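Local coordinates for RTX toxin (Vibrio vulnificus CMCP6, PDB 6A7H), which inactivates the small GTPases Ras and Rap1 by acting as an endopeptidase specific for them, at residues Phe320-Met325 with Asp373-Glu378; Leu177-Leu182 with Leu191-Gln196; Ile417-Leu422 with Thr454-Leu459; Leu345-Ile350 with Ile387-Ala392. One frame throughout, in Å; residues are numbered along the deposited sequence.

Interaction 1. Residues Phe320-Met325 with Asp373-Glu378; sequences FVNEQM and DVTLFE
L376 meets V321, N322 and M325 where helix 316-323 lies beside helix 374-383, two of the helices packed against the parallel sheet of an α/β domain. The backbones come close here, the CA atoms of N322 and L376 being 5.3 Å apart. L376 has CG trans to its backbone N (chi1 175°), and its CD1 branch carries the apolar contacts. V321 CG1 lies 3.8 Å from L376 CD1, the two side chains crossing at a slant. M325 runs out extended and then bends at its last torsion (chi3 -67°), so that the terminal CE turns across the leucine at about a right angle and comes within 3.6 Å of L376 CD1. The same CE comes near the backbone oxygen of L376. Strand 333-338 backs this cluster, with I336 touching V321 and M325, and L338 touching L376.

On the outer side N322 spans the gap between the helices. Its amide stretches across the first turn of the partner helix, where OD1 packs 3.4 Å from L376 CA and takes its hydrogen bond from N379 ND2. The two ends of the amide are thus held by separate partners, which fixes its rotation. T375 crosses it at about a right angle, and its OG1 lies almost in the amide plane, 3.1 Å from N322 ND2, accepting a hydrogen bond with an N-H...O angle of 162°.

Interaction 2. Residues Leu177-Leu182 with Leu191-Gln196; sequences LSKATL and LGYSYQ
Y193 lays its ring against the bend L177-K179, hydroxyl foremost, with L177 and the base of K179 against it. L177 comes over one face: its CD2 methyl stands 4.2 Å from the centroid of the Y193 ring, 26° off the normal, a CH-pi contact. K179 crosses the tyrosine at about a right angle, touching it with the root of its side chain, CB lying 3.6 Å from Y193 OH, while the extended remainder carries the ammonium group away. At the edge of the ring sits the backbone N of S178, close to OH but badly angled for a bond. The hydroxyl instead accepts the next amide, K179 N to Y193 OH at 3.1 Å and nearly straight (168°).

K179, the centre of an inverse gamma turn, is held a second time through its carbonyl: G192 N donates to K179 O over 2.7 Å, with the N-H bent to 137°. One residue along, A180 and L191 form an antiparallel non-hydrogen-bonded pair, and A180 CB meets L191 CD1 at 3.8 Å. Beyond the two segments, Q172 NE2 bonds the carbonyls of L177 and A180, and L198 packs on both L177 and Y193. The whole is the open end of a β-hairpin, strands 180-183 and 188-191 of a three-stranded antiparallel sheet, where the chain leaves for helix 195-199.

Interaction 3. Residues Ile417-Leu422 with Thr454-Leu459; sequences IAVEVL and THRLDL
L457 projects from the short helix 453-457 toward A418 and L422 on helix 405-422, a helix-helix contact on one side of the parallel sheet of the α/β domain. The contacts across it are van der Waals in kind. In the apolar group, the two methyls of L457 divide the work. CD1 lies 4.2 Å from L422 CD1, the leucines meeting at a slant, and 4.3 Å from A418 CB; CD2 sits 4.0 Å from A418 O, a carbonyl already engaged inside its own helix by L422 N. Strand 430-436 also touches the cluster: Y435 meets A418, and F431 and A433 meet L422.

Backbone bonds shape the far side. The short helix ends in a Schellman motif at D458, whose positive phi turns the chain out of the helix, while L459 N bonds back to T454 O at 3.1 Å. The chain just beyond is tied to helix 266-273, W269 NE1 bonding L459 O and Y273 OH bonding D458 O.

The third kind is a methyl laid against an arginine chain. R456 has an eclipsed first torsion (chi1 -113°) and a bend at chi2, which bring its shaft across V419 at about a right angle. V419 offers the CG2 branch, and this methyl touches R456 CD at 3.5 Å and comes within 3.8 Å of NH1.

Interaction 4. Residues Leu345-Ile350 with Ile387-Ala392; sequences LAQPLI and IVALDA
A346 sets its methyl against that of A389, CB to CB 4.1 Å, and these two small side chains let helix 343-356 come near the edge strand 386-391. The axes of the short segments approach to 7.6 Å and run almost exactly antiparallel (175°).

Q347 follows and carries the polar part of the contact. With CG trans to the backbone N and a bend at chi2 (62°), its amide turns back to lie along the strand, presenting oxygen and nitrogen to successive peptides. A389 N donates to Q347 OE1 at 2.9 Å, in the plane of the side-chain carbonyl. Q347 NE2 in turn donates to a lone pair of I387 O at 3.1 Å, an almost linear bond (176°) in the amide plane. A water gives a hydrogen to Q347 OE1 at 2.8 Å, so OE1 has two donors; NE2 has a second acceptor in D351 OD1. This pairing resembles what a further strand would offer I387 and A389.

P348 lies at a kink, where the N atoms of 348 and 349 lack a bond to the preceding turn. I350 restores the apolar contact, with CG2 4.3 Å from I387 CB and CD1 4.2 Å from A389 CB. The same CG2 methyl also approaches a carbonyl oxygen closely, 3.3 Å from I387 O.

Around the contact, the other edge of the strand pairs through V388 and L390 with strand 333-338. Helix 361-369 touches A346 through M366, F377 of helix 374-383 packs on I350 and I387, and helix 405-422 covers V388 and L390.

In the fold
Interaction 2 comes first along the chain, in the three-stranded antiparallel sheet. Interactions 1 and 4 then alternate their segments, and interaction 3 follows. Interactions 1 and 4 lie on one side of the four-stranded parallel sheet, interaction 4 including its edge strand 386-391, and interaction 3 lies on the other. The centre of interaction 4 is about 16 Å from those of interactions 1 and 3, and helices 374-383 and 405-422 join it to them. Interactions 1 and 3 do not touch, their nearest atoms being about 11 Å apart. Interaction 2 lies about 18 Å from interaction 4, centre to centre. Three contacts thus fasten helices around one sheet, with a separate small sheet in the same Pasteurella multocida toxin C2-related region.

Interaction 1. Residues Phe320-Met325 with Asp373-Glu378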
loop_
_atom_site.group_PDB
_atom_site.type_symbol
_atom_site.label_atom_id
_atom_site.label_comp_id
_atom_site.label_asym_id
_atom_site.label_seq_id
_atom_site.Cartn_x
_atom_site.Cartn_y
_atom_site.Cartn_z
ATOM N N PHE A 320 -1.539 -29.529 3.887
ATOM C CA PHE A 320 -1.335 -29.941 5.278
ATOM C C PHE A 320 -2.307 -29.262 6.246
ATOM O O PHE A 320 -2.916 -29.921 7.089
ATOM C CB PHE A 320 0.101 -29.655 5.742
ATOM C CG PHE A 320 0.321 -29.937 7.205
ATOM C CD1 PHE A 320 0.676 -31.208 7.631
ATOM C CD2 PHE A 320 0.153 -28.936 8.158
ATOM C CE1 PHE A 320 0.874 -31.479 8.982
ATOM C CE2 PHE A 320 0.334 -29.194 9.503
ATOM C CZ PHE A 320 0.701 -30.470 9.921
ATOM N N VAL A 321 -2.428 -27.945 6.136
ATOM C CA VAL A 321 -3.307 -27.185 7.022
ATOM C C VAL A 321 -4.741 -27.699 6.944
ATOM O O VAL A 321 -5.458 -27.721 7.951
ATOM C CB VAL A 321 -3.265 -25.678 6.681
ATOM C CG1 VAL A 321 -4.430 -24.956 7.296
ATOM C CG2 VAL A 321 -1.970 -25.079 7.187
ATOM N N ASN A 322 -5.135 -28.139 5.746
ATOM C CA ASN A 322 -6.475 -28.662 5.496
ATOM C C ASN A 322 -6.659 -30.083 6.026
ATOM O O ASN A 322 -7.564 -30.342 6.815
ATOM C CB ASN A 322 -6.789 -28.625 3.996
ATOM C CG ASN A 322 -8.282 -28.643 3.703
ATOM O OD1 ASN A 322 -9.111 -28.485 4.603
ATOM N ND2 ASN A 322 -8.630 -28.843 2.436
ATOM N N GLU A 323 -5.790 -30.994 5.592
ATOM C CA GLU A 323 -5.885 -32.408 5.956
ATOM C C GLU A 323 -5.596 -32.679 7.436
ATOM O O GLU A 323 -6.159 -33.595 8.033
ATOM C CB GLU A 323 -4.919 -33.241 5.106
ATOM C CG GLU A 323 -5.129 -33.176 3.598
ATOM C CD GLU A 323 -4.221 -34.145 2.831
ATOM O OE1 GLU A 323 -4.456 -34.323 1.614
ATOM O OE2 GLU A 323 -3.275 -34.723 3.433
ATOM N N GLN A 324 -4.691 -31.896 8.016
ATOM C CA GLN A 324 -4.286 -32.092 9.407
ATOM C C GLN A 324 -4.838 -31.022 10.335
ATOM O O GLN A 324 -4.256 -30.758 11.387
ATOM C CB GLN A 324 -2.762 -32.107 9.525
ATOM C CG GLN A 324 -2.104 -33.258 8.801
ATOM C CD GLN A 324 -2.639 -34.600 9.243
ATOM O OE1 GLN A 324 -2.990 -34.790 10.410
ATOM N NE2 GLN A 324 -2.712 -35.543 8.306
ATOM N N MET A 325 -5.956 -30.412 9.951
ATOM C CA MET A 325 -6.516 -29.314 10.731
ATOM C C MET A 325 -6.845 -29.740 12.162
ATOM O O MET A 325 -6.666 -28.954 13.092
ATOM C CB MET A 325 -7.758 -28.740 10.048
ATOM C CG MET A 325 -8.144 -27.367 10.587
ATOM S SD MET A 325 -9.516 -26.577 9.732
ATOM C CE MET A 325 -8.793 -26.285 8.122
ATOM N N ASP A 373 -8.765 -24.200 -2.026
ATOM C CA ASP A 373 -9.845 -25.164 -1.832
ATOM C C ASP A 373 -10.939 -24.625 -0.919
ATOM O O ASP A 373 -10.684 -24.191 0.205
ATOM C CB ASP A 373 -9.321 -26.480 -1.259
ATOM C CG ASP A 373 -8.563 -27.295 -2.275
ATOM O OD1 ASP A 373 -8.732 -27.035 -3.483
ATOM O OD2 ASP A 373 -7.805 -28.202 -1.870
ATOM N N VAL A 374 -12.170 -24.676 -1.402
ATOM C CA VAL A 374 -13.289 -24.209 -0.608
ATOM C C VAL A 374 -13.399 -25.055 0.672
ATOM O O VAL A 374 -13.822 -24.542 1.705
ATOM C CB VAL A 374 -14.600 -24.250 -1.432
ATOM C CG1 VAL A 374 -15.062 -25.666 -1.586
ATOM C CG2 VAL A 374 -15.678 -23.421 -0.789
ATOM N N THR A 375 -12.964 -26.324 0.630
ATOM C CA THR A 375 -13.082 -27.190 1.810
ATOM C C THR A 375 -12.225 -26.709 2.984
ATOM O O THR A 375 -12.562 -26.974 4.135
ATOM C CB THR A 375 -12.708 -28.673 1.522
ATOM O OG1 THR A 375 -11.361 -28.766 1.054
ATOM C CG2 THR A 375 -13.660 -29.285 0.508
ATOM N N LEU A 376 -11.128 -26.014 2.697
ATOM C CA LEU A 376 -10.311 -25.410 3.752
ATOM C C LEU A 376 -11.178 -24.505 4.617
ATOM O O LEU A 376 -11.132 -24.556 5.853
ATOM C CB LEU A 376 -9.142 -24.618 3.153
ATOM C CG LEU A 376 -8.250 -23.816 4.104
ATOM C CD1 LEU A 376 -7.549 -24.737 5.091
ATOM C CD2 LEU A 376 -7.234 -23.025 3.313
ATOM N N PHE A 377 -11.993 -23.692 3.953
ATOM C CA PHE A 377 -12.869 -22.749 4.636
ATOM C C PHE A 377 -13.986 -23.471 5.413
ATOM O O PHE A 377 -14.266 -23.121 6.570
ATOM C CB PHE A 377 -13.423 -21.736 3.611
ATOM C CG PHE A 377 -12.390 -20.735 3.175
ATOM C CD1 PHE A 377 -11.337 -21.119 2.348
ATOM C CD2 PHE A 377 -12.417 -19.432 3.655
ATOM C CE1 PHE A 377 -10.336 -20.209 1.981
ATOM C CE2 PHE A 377 -11.420 -18.514 3.288
ATOM C CZ PHE A 377 -10.383 -18.907 2.454
ATOM N N GLU A 378 -14.583 -24.498 4.800
ATOM C CA GLU A 378 -15.606 -25.321 5.468
ATOM C C GLU A 378 -15.048 -26.065 6.675
ATOM O O GLU A 378 -15.686 -26.139 7.727
ATOM C CB GLU A 378 -16.206 -26.345 4.502
ATOM C CG GLU A 378 -16.667 -25.770 3.186
ATOM C CD GLU A 378 -17.460 -26.765 2.351
ATOM O OE1 GLU A 378 -17.110 -27.968 2.333
ATOM O OE2 GLU A 378 -18.445 -26.332 1.718
#

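Interaction 2. Residues Leu177-Leu182 with Leu191-Gln196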
loop_
_atom_site.group_PDB
_atom_site.type_symbol
_atom_site.label_atom_id
_atom_site.label_comp_id
_atom_site.label_asym_id
_atom_site.label_seq_id
_atom_site.Cartn_x
_atom_site.Cartn_y
_atom_site.Cartn_z
ATOM N N LEU A 177 -18.109 -7.023 -8.482
ATOM C CA LEU A 177 -17.858 -5.624 -8.845
ATOM C C LEU A 177 -19.019 -4.682 -8.524
ATOM O O LEU A 177 -19.264 -3.727 -9.263
ATOM C CB LEU A 177 -17.508 -5.523 -10.336
ATOM C CG LEU A 177 -16.353 -6.417 -10.790
ATOM C CD1 LEU A 177 -16.073 -6.239 -12.263
ATOM C CD2 LEU A 177 -15.083 -6.173 -9.952
ATOM N N SER A 178 -19.737 -4.936 -7.433
ATOM C CA SER A 178 -20.878 -4.085 -7.106
ATOM C C SER A 178 -20.456 -2.630 -6.819
ATOM O O SER A 178 -21.220 -1.708 -7.062
ATOM C CB SER A 178 -21.653 -4.649 -5.912
ATOM O OG SER A 178 -20.783 -4.922 -4.832
ATOM N N LYS A 179 -19.240 -2.428 -6.325
ATOM C CA LYS A 179 -18.738 -1.083 -6.049
ATOM C C LYS A 179 -18.188 -0.416 -7.320
ATOM O O LYS A 179 -17.002 -0.062 -7.404
ATOM C CB LYS A 179 -17.659 -1.124 -4.966
ATOM C CG LYS A 179 -18.112 -1.730 -3.648
ATOM C CD LYS A 179 -16.989 -1.698 -2.606
ATOM C CE LYS A 179 -17.342 -2.572 -1.400
ATOM N NZ LYS A 179 -16.306 -2.590 -0.324
ATOM N N ALA A 180 -19.067 -0.257 -8.307
ATOM C CA ALA A 180 -18.731 0.427 -9.547
ATOM C C ALA A 180 -19.998 1.018 -10.146
ATOM O O ALA A 180 -21.042 0.384 -10.162
ATOM C CB ALA A 180 -18.062 -0.509 -10.532
ATOM N N THR A 181 -19.881 2.233 -10.659
ATOM C CA THR A 181 -21.032 2.994 -11.118
ATOM C C THR A 181 -20.721 3.686 -12.452
ATOM O O THR A 181 -19.659 4.292 -12.629
ATOM C CB THR A 181 -21.446 4.016 -10.045
ATOM O OG1 THR A 181 -22.157 3.333 -9.006
ATOM C CG2 THR A 181 -22.323 5.091 -10.620
ATOM N N LEU A 182 -21.636 3.562 -13.401
ATOM C CA LEU A 182 -21.432 4.136 -14.720
ATOM C C LEU A 182 -22.154 5.459 -14.863
ATOM O O LEU A 182 -23.248 5.647 -14.331
ATOM C CB LEU A 182 -21.909 3.178 -15.806
ATOM C CG LEU A 182 -21.141 1.876 -15.912
ATOM C CD1 LEU A 182 -21.816 0.977 -16.930
ATOM C CD2 LEU A 182 -19.697 2.160 -16.289
ATOM N N LEU A 191 -15.083 3.784 -9.959
ATOM C CA LEU A 191 -14.660 2.419 -9.643
ATOM C C LEU A 191 -14.096 2.263 -8.226
ATOM O O LEU A 191 -13.173 2.979 -7.839
ATOM C CB LEU A 191 -13.620 1.975 -10.666
ATOM C CG LEU A 191 -13.119 0.542 -10.645
ATOM C CD1 LEU A 191 -14.289 -0.432 -10.752
ATOM C CD2 LEU A 191 -12.167 0.369 -11.798
ATOM N N GLY A 192 -14.652 1.320 -7.465
ATOM C CA GLY A 192 -14.321 1.168 -6.058
ATOM C C GLY A 192 -13.286 0.105 -5.723
ATOM O O GLY A 192 -13.055 -0.195 -4.553
ATOM N N TYR A 193 -12.650 -0.456 -6.749
ATOM C CA TYR A 193 -11.582 -1.441 -6.559
ATOM C C TYR A 193 -10.267 -0.897 -7.104
ATOM O O TYR A 193 -10.256 -0.170 -8.099
ATOM C CB TYR A 193 -11.926 -2.768 -7.248
ATOM C CG TYR A 193 -13.312 -3.266 -6.897
ATOM C CD1 TYR A 193 -13.522 -4.026 -5.750
ATOM C CD2 TYR A 193 -14.412 -2.952 -7.693
ATOM C CE1 TYR A 193 -14.777 -4.473 -5.412
ATOM C CE2 TYR A 193 -15.678 -3.380 -7.356
ATOM C CZ TYR A 193 -15.853 -4.145 -6.209
ATOM O OH TYR A 193 -17.100 -4.587 -5.853
ATOM N N SER A 194 -9.168 -1.242 -6.437
ATOM C CA SER A 194 -7.833 -0.965 -6.952
ATOM C C SER A 194 -7.459 -1.923 -8.066
ATOM O O SER A 194 -8.060 -2.990 -8.213
ATOM C CB SER A 194 -6.796 -1.077 -5.844
ATOM O OG SER A 194 -6.693 -2.427 -5.419
ATOM N N TYR A 195 -6.437 -1.549 -8.827
ATOM C CA TYR A 195 -5.891 -2.414 -9.857
ATOM C C TYR A 195 -5.586 -3.815 -9.290
ATOM O O TYR A 195 -5.984 -4.821 -9.876
ATOM C CB TYR A 195 -4.639 -1.770 -10.459
ATOM C CG TYR A 195 -4.002 -2.543 -11.589
ATOM C CD1 TYR A 195 -3.114 -3.583 -11.323
ATOM C CD2 TYR A 195 -4.252 -2.213 -12.926
ATOM C CE1 TYR A 195 -2.504 -4.299 -12.351
ATOM C CE2 TYR A 195 -3.631 -2.931 -13.976
ATOM C CZ TYR A 195 -2.766 -3.980 -13.670
ATOM O OH TYR A 195 -2.138 -4.717 -14.659
ATOM N N GLN A 196 -4.918 -3.876 -8.141
ATOM C CA GLN A 196 -4.562 -5.151 -7.524
ATOM C C GLN A 196 -5.776 -5.987 -7.065
ATOM O O GLN A 196 -5.767 -7.204 -7.201
ATOM C CB GLN A 196 -3.621 -4.916 -6.339
ATOM C CG GLN A 196 -2.258 -4.259 -6.738
ATOM C CD GLN A 196 -1.362 -5.175 -7.598
ATOM O OE1 GLN A 196 -1.313 -6.397 -7.404
ATOM N NE2 GLN A 196 -0.652 -4.577 -8.547
#

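Interaction 3. Residues Ile417-Leu422 with Thr454-Leu459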
loop_
_atom_site.group_PDB
_atom_site.type_symbol
_atom_site.label_atom_id
_atom_site.label_comp_id
_atom_site.label_asym_id
_atom_site.label_seq_id
_atom_site.Cartn_x
_atom_site.Cartn_y
_atom_site.Cartn_z
ATOM N N ILE A 417 1.021 -6.322 8.960
ATOM C CA ILE A 417 -0.172 -7.147 9.027
ATOM C C ILE A 417 0.084 -8.306 9.983
ATOM O O ILE A 417 -0.733 -8.605 10.859
ATOM C CB ILE A 417 -0.577 -7.718 7.640
ATOM C CG1 ILE A 417 -0.737 -6.612 6.603
ATOM C CG2 ILE A 417 -1.856 -8.547 7.742
ATOM C CD1 ILE A 417 -1.717 -5.586 6.981
ATOM N N ALA A 418 1.227 -8.959 9.797
ATOM C CA ALA A 418 1.575 -10.146 10.572
ATOM C C ALA A 418 1.628 -9.819 12.056
ATOM O O ALA A 418 1.145 -10.586 12.885
ATOM C CB ALA A 418 2.906 -10.717 10.115
ATOM N N VAL A 419 2.221 -8.680 12.388
ATOM C CA VAL A 419 2.319 -8.301 13.780
ATOM C C VAL A 419 0.919 -8.021 14.309
ATOM O O VAL A 419 0.565 -8.455 15.397
ATOM C CB VAL A 419 3.247 -7.095 13.980
ATOM C CG1 VAL A 419 3.044 -6.484 15.352
ATOM C CG2 VAL A 419 4.677 -7.539 13.822
ATOM N N GLU A 420 0.089 -7.361 13.518
ATOM C CA GLU A 420 -1.209 -6.985 14.050
ATOM C C GLU A 420 -2.150 -8.187 14.200
ATOM O O GLU A 420 -2.917 -8.234 15.156
ATOM C CB GLU A 420 -1.860 -5.906 13.194
ATOM C CG GLU A 420 -3.284 -5.608 13.635
ATOM C CD GLU A 420 -3.929 -4.485 12.851
ATOM O OE1 GLU A 420 -3.310 -3.988 11.882
ATOM O OE2 GLU A 420 -5.061 -4.095 13.215
ATOM N N VAL A 421 -2.047 -9.177 13.305
ATOM C CA VAL A 421 -2.995 -10.293 13.268
ATOM C C VAL A 421 -2.487 -11.559 14.007
ATOM O O VAL A 421 -3.261 -12.308 14.601
ATOM C CB VAL A 421 -3.335 -10.670 11.788
ATOM C CG1 VAL A 421 -4.269 -11.849 11.752
ATOM C CG2 VAL A 421 -3.961 -9.484 11.019
ATOM N N LEU A 422 -1.181 -11.789 13.974
ATOM C CA LEU A 422 -0.615 -13.052 14.443
ATOM C C LEU A 422 0.130 -12.969 15.769
ATOM O O LEU A 422 0.183 -13.945 16.518
ATOM C CB LEU A 422 0.338 -13.615 13.389
ATOM C CG LEU A 422 -0.323 -13.966 12.059
ATOM C CD1 LEU A 422 0.690 -14.592 11.126
ATOM C CD2 LEU A 422 -1.515 -14.887 12.305
ATOM N N THR A 454 9.951 -14.133 9.637
ATOM C CA THR A 454 10.540 -14.986 10.672
ATOM C C THR A 454 11.109 -14.140 11.787
ATOM O O THR A 454 10.818 -14.383 12.960
ATOM C CB THR A 454 11.650 -15.882 10.099
ATOM O OG1 THR A 454 12.567 -15.066 9.368
ATOM C CG2 THR A 454 11.052 -16.915 9.145
ATOM N N HIS A 455 11.919 -13.146 11.414
ATOM C CA HIS A 455 12.505 -12.221 12.382
ATOM C C HIS A 455 11.434 -11.471 13.164
ATOM O O HIS A 455 11.532 -11.314 14.380
ATOM C CB HIS A 455 13.425 -11.198 11.698
ATOM C CG HIS A 455 14.623 -11.800 11.040
ATOM N ND1 HIS A 455 14.927 -11.588 9.712
ATOM C CD2 HIS A 455 15.595 -12.607 11.524
ATOM C CE1 HIS A 455 16.028 -12.246 9.403
ATOM N NE2 HIS A 455 16.459 -12.868 10.487
ATOM N N ARG A 456 10.414 -10.986 12.470
ATOM C CA ARG A 456 9.439 -10.152 13.160
ATOM C C ARG A 456 8.583 -10.944 14.167
ATOM O O ARG A 456 8.198 -10.390 15.201
ATOM C CB ARG A 456 8.562 -9.404 12.148
ATOM C CG ARG A 456 8.836 -7.907 12.212
ATOM C CD ARG A 456 8.162 -7.388 13.465
ATOM N NE ARG A 456 8.371 -5.978 13.752
ATOM C CZ ARG A 456 7.813 -4.976 13.092
ATOM N NH1 ARG A 456 7.057 -5.203 12.024
ATOM N NH2 ARG A 456 8.070 -3.729 13.467
ATOM N N LEU A 457 8.349 -12.236 13.906
ATOM C CA LEU A 457 7.511 -13.065 14.786
ATOM C C LEU A 457 8.296 -14.047 15.664
ATOM O O LEU A 457 7.696 -14.877 16.356
ATOM C CB LEU A 457 6.500 -13.846 13.956
ATOM C CG LEU A 457 5.527 -13.044 13.086
ATOM C CD1 LEU A 457 4.673 -13.964 12.269
ATOM C CD2 LEU A 457 4.658 -12.120 13.941
ATOM N N ASP A 458 9.628 -13.952 15.631
ATOM C CA ASP A 458 10.504 -14.815 16.433
ATOM C C ASP A 458 10.265 -16.315 16.150
ATOM O O ASP A 458 10.198 -17.138 17.068
ATOM C CB ASP A 458 10.330 -14.500 17.931
ATOM C CG ASP A 458 11.422 -15.134 18.806
ATOM O OD1 ASP A 458 12.520 -15.439 18.293
ATOM O OD2 ASP A 458 11.184 -15.319 20.017
ATOM N N LEU A 459 10.141 -16.664 14.874
ATOM C CA LEU A 459 9.886 -18.049 14.488
ATOM C C LEU A 459 10.814 -18.533 13.374
ATOM O O LEU A 459 11.304 -17.733 12.577
ATOM C CB LEU A 459 8.431 -18.212 14.049
ATOM C CG LEU A 459 7.351 -17.983 15.109
ATOM C CD1 LEU A 459 5.961 -18.154 14.480
ATOM C CD2 LEU A 459 7.539 -18.926 16.281
#

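Interaction 4. Residues Leu345-Ile350 with Ile387-Ala392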
loop_
_atom_site.group_PDB
_atom_site.type_symbol
_atom_site.label_atom_id
_atom_site.label_comp_id
_atom_site.label_asym_id
_atom_site.label_seq_id
_atom_site.Cartn_x
_atom_site.Cartn_y
_atom_site.Cartn_z
ATOM N N LEU A 345 -9.198 -6.390 1.169
ATOM C CA LEU A 345 -10.270 -6.871 0.317
ATOM C C LEU A 345 -10.946 -8.122 0.870
ATOM O O LEU A 345 -12.158 -8.255 0.771
ATOM C CB LEU A 345 -9.750 -7.163 -1.102
ATOM C CG LEU A 345 -10.812 -7.653 -2.111
ATOM C CD1 LEU A 345 -11.740 -6.505 -2.523
ATOM C CD2 LEU A 345 -10.216 -8.362 -3.345
ATOM N N ALA A 346 -10.180 -9.043 1.448
ATOM C CA ALA A 346 -10.726 -10.378 1.727
ATOM C C ALA A 346 -11.264 -10.616 3.139
ATOM O O ALA A 346 -12.194 -11.411 3.312
ATOM C CB ALA A 346 -9.693 -11.416 1.423
ATOM N N GLN A 347 -10.684 -9.987 4.151
ATOM C CA GLN A 347 -11.076 -10.343 5.516
ATOM C C GLN A 347 -12.569 -10.125 5.814
ATOM O O GLN A 347 -13.172 -10.977 6.459
ATOM C CB GLN A 347 -10.246 -9.596 6.567
ATOM C CG GLN A 347 -10.299 -10.317 7.919
ATOM C CD GLN A 347 -9.711 -11.720 7.824
ATOM O OE1 GLN A 347 -8.628 -11.906 7.263
ATOM N NE2 GLN A 347 -10.427 -12.718 8.358
ATOM N N PRO A 348 -13.172 -9.009 5.352
ATOM C CA PRO A 348 -14.622 -8.915 5.606
ATOM C C PRO A 348 -15.408 -10.068 4.975
ATOM O O PRO A 348 -16.324 -10.606 5.611
ATOM C CB PRO A 348 -15.005 -7.575 4.967
ATOM C CG PRO A 348 -13.744 -6.759 5.080
ATOM C CD PRO A 348 -12.628 -7.742 4.821
ATOM N N LEU A 349 -15.038 -10.455 3.754
ATOM C CA LEU A 349 -15.694 -11.564 3.066
ATOM C C LEU A 349 -15.483 -12.896 3.791
ATOM O O LEU A 349 -16.412 -13.686 3.917
ATOM C CB LEU A 349 -15.188 -11.667 1.624
ATOM C CG LEU A 349 -15.385 -10.418 0.758
ATOM C CD1 LEU A 349 -14.716 -10.612 -0.585
ATOM C CD2 LEU A 349 -16.856 -10.086 0.594
ATOM N N ILE A 350 -14.262 -13.146 4.260
ATOM C CA ILE A 350 -13.973 -14.375 4.992
ATOM C C ILE A 350 -14.802 -14.462 6.280
ATOM O O ILE A 350 -15.434 -15.480 6.568
ATOM C CB ILE A 350 -12.487 -14.474 5.355
ATOM C CG1 ILE A 350 -11.642 -14.652 4.099
ATOM C CG2 ILE A 350 -12.244 -15.630 6.320
ATOM C CD1 ILE A 350 -10.163 -14.348 4.358
ATOM N N ILE A 387 -9.774 -18.145 9.556
ATOM C CA ILE A 387 -8.789 -17.921 8.510
ATOM C C ILE A 387 -8.550 -16.427 8.322
ATOM O O ILE A 387 -9.503 -15.667 8.204
ATOM C CB ILE A 387 -9.235 -18.519 7.168
ATOM C CG1 ILE A 387 -9.373 -20.033 7.292
ATOM C CG2 ILE A 387 -8.261 -18.109 6.030
ATOM C CD1 ILE A 387 -9.943 -20.680 6.064
ATOM N N VAL A 388 -7.285 -16.009 8.282
ATOM C CA VAL A 388 -6.975 -14.601 8.081
ATOM C C VAL A 388 -6.087 -14.360 6.853
ATOM O O VAL A 388 -5.142 -15.108 6.569
ATOM C CB VAL A 388 -6.319 -13.978 9.337
ATOM C CG1 VAL A 388 -7.321 -13.932 10.479
ATOM C CG2 VAL A 388 -5.065 -14.739 9.754
ATOM N N ALA A 389 -6.439 -13.319 6.104
ATOM C CA ALA A 389 -5.697 -12.933 4.910
ATOM C C ALA A 389 -4.472 -12.120 5.320
ATOM O O ALA A 389 -4.567 -11.225 6.168
ATOM C CB ALA A 389 -6.584 -12.153 3.987
ATOM N N LEU A 390 -3.312 -12.433 4.756
ATOM C CA LEU A 390 -2.089 -11.856 5.298
ATOM C C LEU A 390 -1.363 -10.884 4.375
ATOM O O LEU A 390 -0.403 -10.235 4.793
ATOM C CB LEU A 390 -1.133 -12.979 5.702
ATOM C CG LEU A 390 -1.570 -13.801 6.918
ATOM C CD1 LEU A 390 -0.599 -14.931 7.211
ATOM C CD2 LEU A 390 -1.708 -12.881 8.123
ATOM N N ASP A 391 -1.793 -10.779 3.124
ATOM C CA ASP A 391 -1.057 -9.947 2.169
ATOM C C ASP A 391 -1.505 -8.482 2.208
ATOM O O ASP A 391 -2.649 -8.173 2.561
ATOM C CB ASP A 391 -1.206 -10.500 0.736
ATOM C CG ASP A 391 -0.075 -10.040 -0.193
ATOM O OD1 ASP A 391 0.860 -9.345 0.289
ATOM O OD2 ASP A 391 -0.116 -10.381 -1.397
ATOM N N ALA A 392 -0.601 -7.589 1.824
ATOM C CA ALA A 392 -0.925 -6.176 1.703
ATOM C C ALA A 392 -1.551 -5.865 0.338
ATOM O O ALA A 392 -2.026 -6.773 -0.352
ATOM C CB ALA A 392 0.298 -5.354 1.922
HETATM O O HOH W 1 -6.388 -10.199 7.620
#